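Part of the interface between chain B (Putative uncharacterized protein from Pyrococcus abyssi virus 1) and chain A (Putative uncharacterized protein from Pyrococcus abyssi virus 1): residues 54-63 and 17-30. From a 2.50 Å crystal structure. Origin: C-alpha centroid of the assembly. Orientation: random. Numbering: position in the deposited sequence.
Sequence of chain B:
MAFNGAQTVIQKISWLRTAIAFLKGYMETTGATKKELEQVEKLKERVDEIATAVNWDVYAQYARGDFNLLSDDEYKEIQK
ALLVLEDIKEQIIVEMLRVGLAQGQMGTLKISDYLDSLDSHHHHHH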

ATOM      1  N   VAL B  54       1.345  11.480  -6.398  1.00 58.31           N
ATOM      2  CA  VAL B  54       2.556  10.813  -6.865  1.00 56.68           C
ATOM      3  C   VAL B  54       2.300   9.509  -7.699  1.00 59.74           C
ATOM      4  O   VAL B  54       3.250   8.889  -8.196  1.00 58.88           O
ATOM      5  CB  VAL B  54       3.511  10.656  -5.652  1.00 59.37           C
ATOM      6  CG1 VAL B  54       3.491   9.262  -5.047  1.00 58.86           C
ATOM      7  CG2 VAL B  54       4.918  11.084  -6.001  1.00 59.59           C
ATOM      8  N   ASN B  55       1.005   9.144  -7.883  1.00 55.44           N
ATOM      9  CA  ASN B  55       0.555   7.940  -8.591  1.00 54.41           C
ATOM     10  C   ASN B  55       0.898   7.895 -10.054  1.00 55.77           C
ATOM     11  O   ASN B  55       1.183   6.800 -10.552  1.00 55.55           O
ATOM     12  CB  ASN B  55      -0.955   7.687  -8.403  1.00 53.82           C
ATOM     13  CG  ASN B  55      -1.336   6.948  -7.130  1.00 69.97           C
ATOM     14  OD1 ASN B  55      -0.507   6.301  -6.445  1.00 57.57           O
ATOM     15  ND2 ASN B  55      -2.617   7.029  -6.796  1.00 60.29           N
ATOM     16  N   TRP B  56       0.855   9.067 -10.744  1.00 49.51           N
ATOM     17  CA  TRP B  56       1.141   9.234 -12.179  1.00 48.42           C
ATOM     18  C   TRP B  56       2.460   8.554 -12.581  1.00 49.63           C
ATOM     19  O   TRP B  56       2.548   8.012 -13.680  1.00 50.12           O
ATOM     20  CB  TRP B  56       1.153  10.736 -12.586  1.00 47.56           C
ATOM     21  CG  TRP B  56       2.115  11.559 -11.773  1.00 48.99           C
ATOM     22  CD1 TRP B  56       1.842  12.218 -10.614  1.00 52.04           C
ATOM     23  CD2 TRP B  56       3.527  11.710 -11.997  1.00 48.89           C
ATOM     24  NE1 TRP B  56       2.997  12.738 -10.079  1.00 51.79           N
ATOM     25  CE2 TRP B  56       4.052  12.415 -10.890  1.00 53.11           C
ATOM     26  CE3 TRP B  56       4.405  11.307 -13.020  1.00 50.09           C
ATOM     27  CZ2 TRP B  56       5.407  12.751 -10.790  1.00 52.39           C
ATOM     28  CZ3 TRP B  56       5.761  11.558 -12.872  1.00 51.67           C
ATOM     29  CH2 TRP B  56       6.246  12.299 -11.783  1.00 52.38           C
ATOM     30  N   ASP B  57       3.459   8.575 -11.675  1.00 43.56           N
ATOM     31  CA  ASP B  57       4.801   8.023 -11.840  1.00 43.07           C
ATOM     32  C   ASP B  57       4.839   6.494 -11.974  1.00 48.86           C
ATOM     33  O   ASP B  57       5.801   5.961 -12.546  1.00 48.78           O
ATOM     34  CB  ASP B  57       5.724   8.530 -10.707  1.00 44.14           C
ATOM     35  CG  ASP B  57       7.204   8.206 -10.874  1.00 50.61           C
ATOM     36  OD1 ASP B  57       7.817   7.697  -9.899  1.00 52.51           O
ATOM     37  OD2 ASP B  57       7.735   8.394 -11.997  1.00 49.34           O
ATOM     38  N   VAL B  58       3.815   5.791 -11.436  1.00 46.00           N
ATOM     39  CA  VAL B  58       3.698   4.329 -11.537  1.00 45.93           C
ATOM     40  C   VAL B  58       3.533   3.984 -13.017  1.00 48.53           C
ATOM     41  O   VAL B  58       4.344   3.222 -13.542  1.00 46.67           O
ATOM     42  CB  VAL B  58       2.595   3.679 -10.638  1.00 49.17           C
ATOM     43  CG1 VAL B  58       2.478   2.179 -10.902  1.00 48.53           C
ATOM     44  CG2 VAL B  58       2.877   3.923  -9.161  1.00 48.90           C
ATOM     45  N   TYR B  59       2.540   4.580 -13.697  1.00 45.49           N
ATOM     46  CA  TYR B  59       2.382   4.333 -15.124  1.00 45.92           C
ATOM     47  C   TYR B  59       3.483   5.017 -15.962  1.00 49.53           C
ATOM     48  O   TYR B  59       3.942   4.411 -16.935  1.00 50.41           O
ATOM     49  CB  TYR B  59       1.004   4.731 -15.631  1.00 48.00           C
ATOM     50  CG  TYR B  59       0.895   4.577 -17.130  1.00 51.06           C
ATOM     51  CD1 TYR B  59       0.735   3.321 -17.712  1.00 53.09           C
ATOM     52  CD2 TYR B  59       1.047   5.675 -17.976  1.00 51.58           C
ATOM     53  CE1 TYR B  59       0.684   3.166 -19.094  1.00 53.71           C
ATOM     54  CE2 TYR B  59       0.995   5.531 -19.361  1.00 52.82           C
ATOM     55  CZ  TYR B  59       0.811   4.273 -19.914  1.00 60.89           C
ATOM     56  OH  TYR B  59       0.740   4.122 -21.275  1.00 63.71           O
ATOM     57  N   ALA B  60       3.889   6.264 -15.597  1.00 43.18           N
ATOM     58  CA  ALA B  60       4.912   7.028 -16.324  1.00 41.96           C
ATOM     59  C   ALA B  60       6.255   6.302 -16.412  1.00 42.75           C
ATOM     60  O   ALA B  60       6.760   6.142 -17.512  1.00 42.76           O
ATOM     61  CB  ALA B  60       5.082   8.420 -15.734  1.00 42.75           C
ATOM     62  N   GLN B  61       6.787   5.783 -15.297  1.00 37.47           N
ATOM     63  CA  GLN B  61       8.052   5.047 -15.322  1.00 38.11           C
ATOM     64  C   GLN B  61       7.985   3.853 -16.286  1.00 47.10           C
ATOM     65  O   GLN B  61       8.988   3.536 -16.927  1.00 48.20           O
ATOM     66  CB  GLN B  61       8.453   4.585 -13.911  1.00 38.81           C
ATOM     67  CG  GLN B  61       9.819   3.907 -13.867  1.00 38.65           C
ATOM     68  CD  GLN B  61      10.480   3.922 -12.520  1.00 51.30           C
ATOM     69  OE1 GLN B  61      11.038   2.912 -12.069  1.00 49.84           O
ATOM     70  NE2 GLN B  61      10.518   5.083 -11.884  1.00 33.93           N
ATOM     71  N   TYR B  62       6.797   3.211 -16.388  1.00 43.84           N
ATOM     72  CA  TYR B  62       6.542   2.065 -17.244  1.00 43.44           C
ATOM     73  C   TYR B  62       6.545   2.483 -18.717  1.00 49.80           C
ATOM     74  O   TYR B  62       7.192   1.829 -19.545  1.00 49.09           O
ATOM     75  CB  TYR B  62       5.187   1.423 -16.878  1.00 43.45           C
ATOM     76  CG  TYR B  62       4.850   0.252 -17.764  1.00 43.00           C
ATOM     77  CD1 TYR B  62       5.512  -0.965 -17.623  1.00 44.56           C
ATOM     78  CD2 TYR B  62       3.918   0.373 -18.787  1.00 43.72           C
ATOM     79  CE1 TYR B  62       5.243  -2.035 -18.470  1.00 44.81           C
ATOM     80  CE2 TYR B  62       3.640  -0.696 -19.642  1.00 44.15           C
ATOM     81  CZ  TYR B  62       4.306  -1.897 -19.477  1.00 48.25           C
ATOM     82  OH  TYR B  62       4.050  -2.955 -20.314  1.00 53.13           O
ATOM     83  N   ALA B  63       5.775   3.551 -19.034  1.00 47.54           N
ATOM     84  CA  ALA B  63       5.620   4.135 -20.358  1.00 48.34           C
ATOM     85  C   ALA B  63       6.969   4.565 -21.002  1.00 58.21           C
ATOM     86  O   ALA B  63       6.994   4.888 -22.196  1.00 59.57           O
ATOM     87  CB  ALA B  63       4.667   5.312 -20.281  1.00 48.74           C
TER
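Chain A, residues 17-30: RTAIAFLKGYMETT

Chain A crosses this part of chain B as an unbroken helix, residues 17-30, which begins earlier in the chain; its backbone hydrogen bonds are mostly of the i to i+4 kind. Its axis passes the helix of chain B at a closest approach of 7.1 Å, with a signed crossing angle of -73°, so the two helices are closer to perpendicular than to parallel. The backbones come nearest where Tyr B59 CA lies 4.7 Å from Phe A22 CA, and Asn B55 CA lies 5.2 Å from Ala A21 CA. Ala A21 CB packs 3.9 Å from Val B58 CG2. Gly A25 presents no side chain: a CB there would lie 2.8 Å from Tyr B59 CB, a clash, so the bare backbone leaves room for the tyrosine.

Tyr B59 is a knob, seated among Phe A22, Gly A25, Tyr A26 and Thr A29. Its CB points toward chain A and packs 3.5 Å from Phe A22 O, and chi1 is t (175°). With chi2 at 77°, one ring face covers the backbone of Tyr A26, whose CA stands 3.7 Å from the ring centroid, almost on the ring normal, in a CH-pi contact. The Tyr A26 side chain, also t (167°), turns its ring edge toward the same tyrosine in an offset edge-to-face pair, with Tyr A26 CD1 3.6 Å from Tyr B59 CE1.

Phe A22 leaves its helix sideways, but its t rotamer (-173°) brings the end of the ring nearer to chain B, where it meets both Tyr B59 and Tyr B62. It receives the edge of Tyr B59 on its face, with planes at 78° and Tyr B59 CD1 4.0 Å from Phe A22 CZ, and directs its own edge at the face of Tyr B62, with planes at 65° and Phe A22 CZ 3.5 Å from Tyr B62 CD2. Val B58, chi1 t (175°), places CG1 3.8 Å from Phe A22 CB and 3.6 Å from Thr A18 O.

Thr A29 adopts m (-42°), which lets OG1 donate to Gly A25 O at 2.8 Å within its own helix; the same OG1 lies 3.9 Å from Tyr B59 CD2. No clear direct hydrogen bond joins the stretches. Instead, the O of one water donates to Ala A21 O (2.9 Å) and Asn B55 O (2.5 Å) and accepts from Tyr B59 N (2.9 Å), linking the two backbones.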

ATOM      1  N   ARG A  17      -2.748  -2.219  -4.732  1.00 40.43           N
ATOM      2  CA  ARG A  17      -2.757  -0.750  -4.661  1.00 41.05           C
ATOM      3  C   ARG A  17      -1.923  -0.142  -5.794  1.00 44.30           C
ATOM      4  O   ARG A  17      -2.415   0.742  -6.512  1.00 43.78           O
ATOM      5  CB  ARG A  17      -2.317  -0.234  -3.281  1.00 42.74           C
ATOM      6  CG  ARG A  17      -3.312  -0.587  -2.175  1.00 52.13           C
ATOM      7  CD  ARG A  17      -3.465   0.532  -1.173  1.00 60.18           C
ATOM      8  NE  ARG A  17      -3.552   0.043   0.207  1.00 63.24           N
ATOM      9  CZ  ARG A  17      -4.690  -0.175   0.861  1.00 69.85           C
ATOM     10  NH1 ARG A  17      -5.860   0.015   0.257  1.00 48.51           N
ATOM     11  NH2 ARG A  17      -4.668  -0.605   2.113  1.00 53.83           N
ATOM     12  N   THR A  18      -0.703  -0.684  -6.009  1.00 39.76           N
ATOM     13  CA  THR A  18       0.224  -0.278  -7.069  1.00 39.54           C
ATOM     14  C   THR A  18      -0.415  -0.500  -8.446  1.00 45.40           C
ATOM     15  O   THR A  18      -0.246   0.339  -9.343  1.00 46.09           O
ATOM     16  CB  THR A  18       1.565  -1.001  -6.923  1.00 46.73           C
ATOM     17  OG1 THR A  18       1.970  -1.069  -5.543  1.00 36.20           O
ATOM     18  CG2 THR A  18       2.661  -0.377  -7.783  1.00 47.22           C
ATOM     19  N   ALA A  19      -1.198  -1.596  -8.588  1.00 41.54           N
ATOM     20  CA  ALA A  19      -1.923  -1.942  -9.816  1.00 41.12           C
ATOM     21  C   ALA A  19      -3.018  -0.939 -10.106  1.00 44.82           C
ATOM     22  O   ALA A  19      -3.267  -0.626 -11.268  1.00 44.85           O
ATOM     23  CB  ALA A  19      -2.510  -3.343  -9.701  1.00 41.79           C
ATOM     24  N   ILE A  20      -3.674  -0.422  -9.050  1.00 42.39           N
ATOM     25  CA  ILE A  20      -4.720   0.605  -9.168  1.00 42.29           C
ATOM     26  C   ILE A  20      -4.068   1.947  -9.552  1.00 44.19           C
ATOM     27  O   ILE A  20      -4.563   2.618 -10.452  1.00 44.05           O
ATOM     28  CB  ILE A  20      -5.632   0.653  -7.891  1.00 46.12           C
ATOM     29  CG1 ILE A  20      -6.631  -0.531  -7.918  1.00 46.31           C
ATOM     30  CG2 ILE A  20      -6.400   2.012  -7.737  1.00 47.10           C
ATOM     31  CD1 ILE A  20      -7.056  -0.979  -6.622  1.00 51.14           C
ATOM     32  N   ALA A  21      -2.934   2.297  -8.920  1.00 40.50           N
ATOM     33  CA  ALA A  21      -2.155   3.507  -9.242  1.00 41.34           C
ATOM     34  C   ALA A  21      -1.776   3.481 -10.725  1.00 47.76           C
ATOM     35  O   ALA A  21      -1.979   4.482 -11.422  1.00 47.47           O
ATOM     36  CB  ALA A  21      -0.887   3.575  -8.382  1.00 41.88           C
ATOM     37  N   PHE A  22      -1.303   2.301 -11.214  1.00 45.66           N
ATOM     38  CA  PHE A  22      -0.908   2.058 -12.605  1.00 46.02           C
ATOM     39  C   PHE A  22      -2.061   2.327 -13.565  1.00 52.80           C
ATOM     40  O   PHE A  22      -1.882   3.090 -14.517  1.00 52.70           O
ATOM     41  CB  PHE A  22      -0.384   0.620 -12.760  1.00 47.53           C
ATOM     42  CG  PHE A  22       0.207   0.274 -14.105  1.00 48.31           C
ATOM     43  CD1 PHE A  22      -0.600  -0.170 -15.146  1.00 50.61           C
ATOM     44  CD2 PHE A  22       1.578   0.333 -14.315  1.00 49.99           C
ATOM     45  CE1 PHE A  22      -0.049  -0.515 -16.381  1.00 51.61           C
ATOM     46  CE2 PHE A  22       2.127  -0.033 -15.544  1.00 52.56           C
ATOM     47  CZ  PHE A  22       1.312  -0.461 -16.568  1.00 50.19           C
ATOM     48  N   LEU A  23      -3.249   1.721 -13.299  1.00 50.89           N
ATOM     49  CA  LEU A  23      -4.472   1.876 -14.105  1.00 51.21           C
ATOM     50  C   LEU A  23      -4.936   3.324 -14.185  1.00 58.06           C
ATOM     51  O   LEU A  23      -5.300   3.782 -15.271  1.00 57.15           O
ATOM     52  CB  LEU A  23      -5.604   1.033 -13.520  1.00 50.98           C
ATOM     53  CG  LEU A  23      -5.825  -0.310 -14.138  1.00 55.24           C
ATOM     54  CD1 LEU A  23      -6.202  -1.307 -13.077  1.00 55.99           C
ATOM     55  CD2 LEU A  23      -6.888  -0.241 -15.221  1.00 57.07           C
ATOM     56  N   LYS A  24      -4.951   4.026 -13.021  1.00 57.30           N
ATOM     57  CA  LYS A  24      -5.328   5.435 -12.855  1.00 58.08           C
ATOM     58  C   LYS A  24      -4.476   6.303 -13.793  1.00 64.09           C
ATOM     59  O   LYS A  24      -5.027   7.075 -14.591  1.00 64.26           O
ATOM     60  CB  LYS A  24      -5.109   5.862 -11.392  1.00 60.99           C
ATOM     61  CG  LYS A  24      -6.292   6.597 -10.766  1.00 78.26           C
ATOM     62  CD  LYS A  24      -6.957   5.784  -9.660  1.00 85.94           C
ATOM     63  CE  LYS A  24      -6.775   6.378  -8.281  1.00 94.19           C
ATOM     64  NZ  LYS A  24      -5.473   5.995  -7.673  1.00102.78           N
ATOM     65  N   GLY A  25      -3.155   6.089 -13.734  1.00 61.07           N
ATOM     66  CA  GLY A  25      -2.152   6.766 -14.546  1.00 61.28           C
ATOM     67  C   GLY A  25      -2.288   6.521 -16.031  1.00 67.11           C
ATOM     68  O   GLY A  25      -2.180   7.466 -16.821  1.00 66.81           O
ATOM     69  N   TYR A  26      -2.546   5.252 -16.422  1.00 64.62           N
ATOM     70  CA  TYR A  26      -2.750   4.877 -17.824  1.00 64.60           C
ATOM     71  C   TYR A  26      -3.963   5.625 -18.376  1.00 71.44           C
ATOM     72  O   TYR A  26      -3.920   6.116 -19.505  1.00 71.30           O
ATOM     73  CB  TYR A  26      -2.936   3.346 -17.977  1.00 64.53           C
ATOM     74  CG  TYR A  26      -3.446   2.925 -19.340  1.00 64.83           C
ATOM     75  CD1 TYR A  26      -2.613   2.942 -20.454  1.00 66.42           C
ATOM     76  CD2 TYR A  26      -4.777   2.562 -19.528  1.00 65.55           C
ATOM     77  CE1 TYR A  26      -3.077   2.559 -21.713  1.00 66.39           C
ATOM     78  CE2 TYR A  26      -5.258   2.199 -20.787  1.00 66.38           C
ATOM     79  CZ  TYR A  26      -4.402   2.193 -21.876  1.00 72.73           C
ATOM     80  OH  TYR A  26      -4.858   1.826 -23.118  1.00 72.73           O
HETATM   81  N   MSE A  27      -5.031   5.709 -17.563  1.00 70.54           N
HETATM   82  CA  MSE A  27      -6.302   6.349 -17.885  1.00 71.98           C
HETATM   83  C   MSE A  27      -6.212   7.848 -18.024  1.00 77.99           C
HETATM   84  O   MSE A  27      -6.875   8.397 -18.897  1.00 77.69           O
HETATM   85  CB  MSE A  27      -7.369   5.962 -16.870  1.00 74.84           C
HETATM   86  CG  MSE A  27      -7.796   4.522 -17.027  1.00 83.03           C
HETATM   87 SE   MSE A  27      -9.306   4.025 -15.933  1.00 92.08          SE
HETATM   88  CE  MSE A  27      -9.666   2.338 -16.763  1.00 88.49           C
ATOM     89  N   GLU A  28      -5.414   8.513 -17.162  1.00 75.83           N
ATOM     90  CA  GLU A  28      -5.171   9.954 -17.216  1.00 76.42           C
ATOM     91  C   GLU A  28      -4.439  10.308 -18.527  1.00 81.31           C
ATOM     92  O   GLU A  28      -4.882  11.208 -19.248  1.00 81.02           O
ATOM     93  CB  GLU A  28      -4.342  10.411 -16.001  1.00 78.06           C
ATOM     94  CG  GLU A  28      -5.185  10.831 -14.811  1.00 93.48           C
ATOM     95  CD  GLU A  28      -4.904  10.108 -13.506  1.00122.98           C
ATOM     96  OE1 GLU A  28      -5.838   9.460 -12.978  1.00122.19           O
ATOM     97  OE2 GLU A  28      -3.762  10.204 -12.998  1.00119.84           O
ATOM     98  N   THR A  29      -3.352   9.560 -18.846  1.00 77.94           N
ATOM     99  CA  THR A  29      -2.518   9.721 -20.041  1.00 78.01           C
ATOM    100  C   THR A  29      -3.264   9.376 -21.356  1.00 85.42           C
ATOM    101  O   THR A  29      -2.872   9.871 -22.418  1.00 86.18           O
ATOM    102  CB  THR A  29      -1.220   8.908 -19.886  1.00 79.91           C
ATOM    103  OG1 THR A  29      -0.713   9.066 -18.561  1.00 76.86           O
ATOM    104  CG2 THR A  29      -0.142   9.299 -20.896  1.00 76.71           C
ATOM    105  N   THR A  30      -4.325   8.546 -21.294  1.00 82.66           N
ATOM    106  CA  THR A  30      -5.057   8.132 -22.495  1.00 83.07           C
ATOM    107  C   THR A  30      -6.537   8.592 -22.551  1.00 89.12           C
ATOM    108  O   THR A  30      -7.192   8.420 -23.584  1.00 88.40           O
ATOM    109  CB  THR A  30      -4.817   6.636 -22.783  1.00 90.77           C
ATOM    110  OG1 THR A  30      -3.527   6.259 -22.294  1.00 89.39           O
ATOM    111  CG2 THR A  30      -4.896   6.304 -24.265  1.00 90.34           C
TER
HETATM  112  O   HOH W   1       0.175   5.892 -12.651  1.00 51.43           O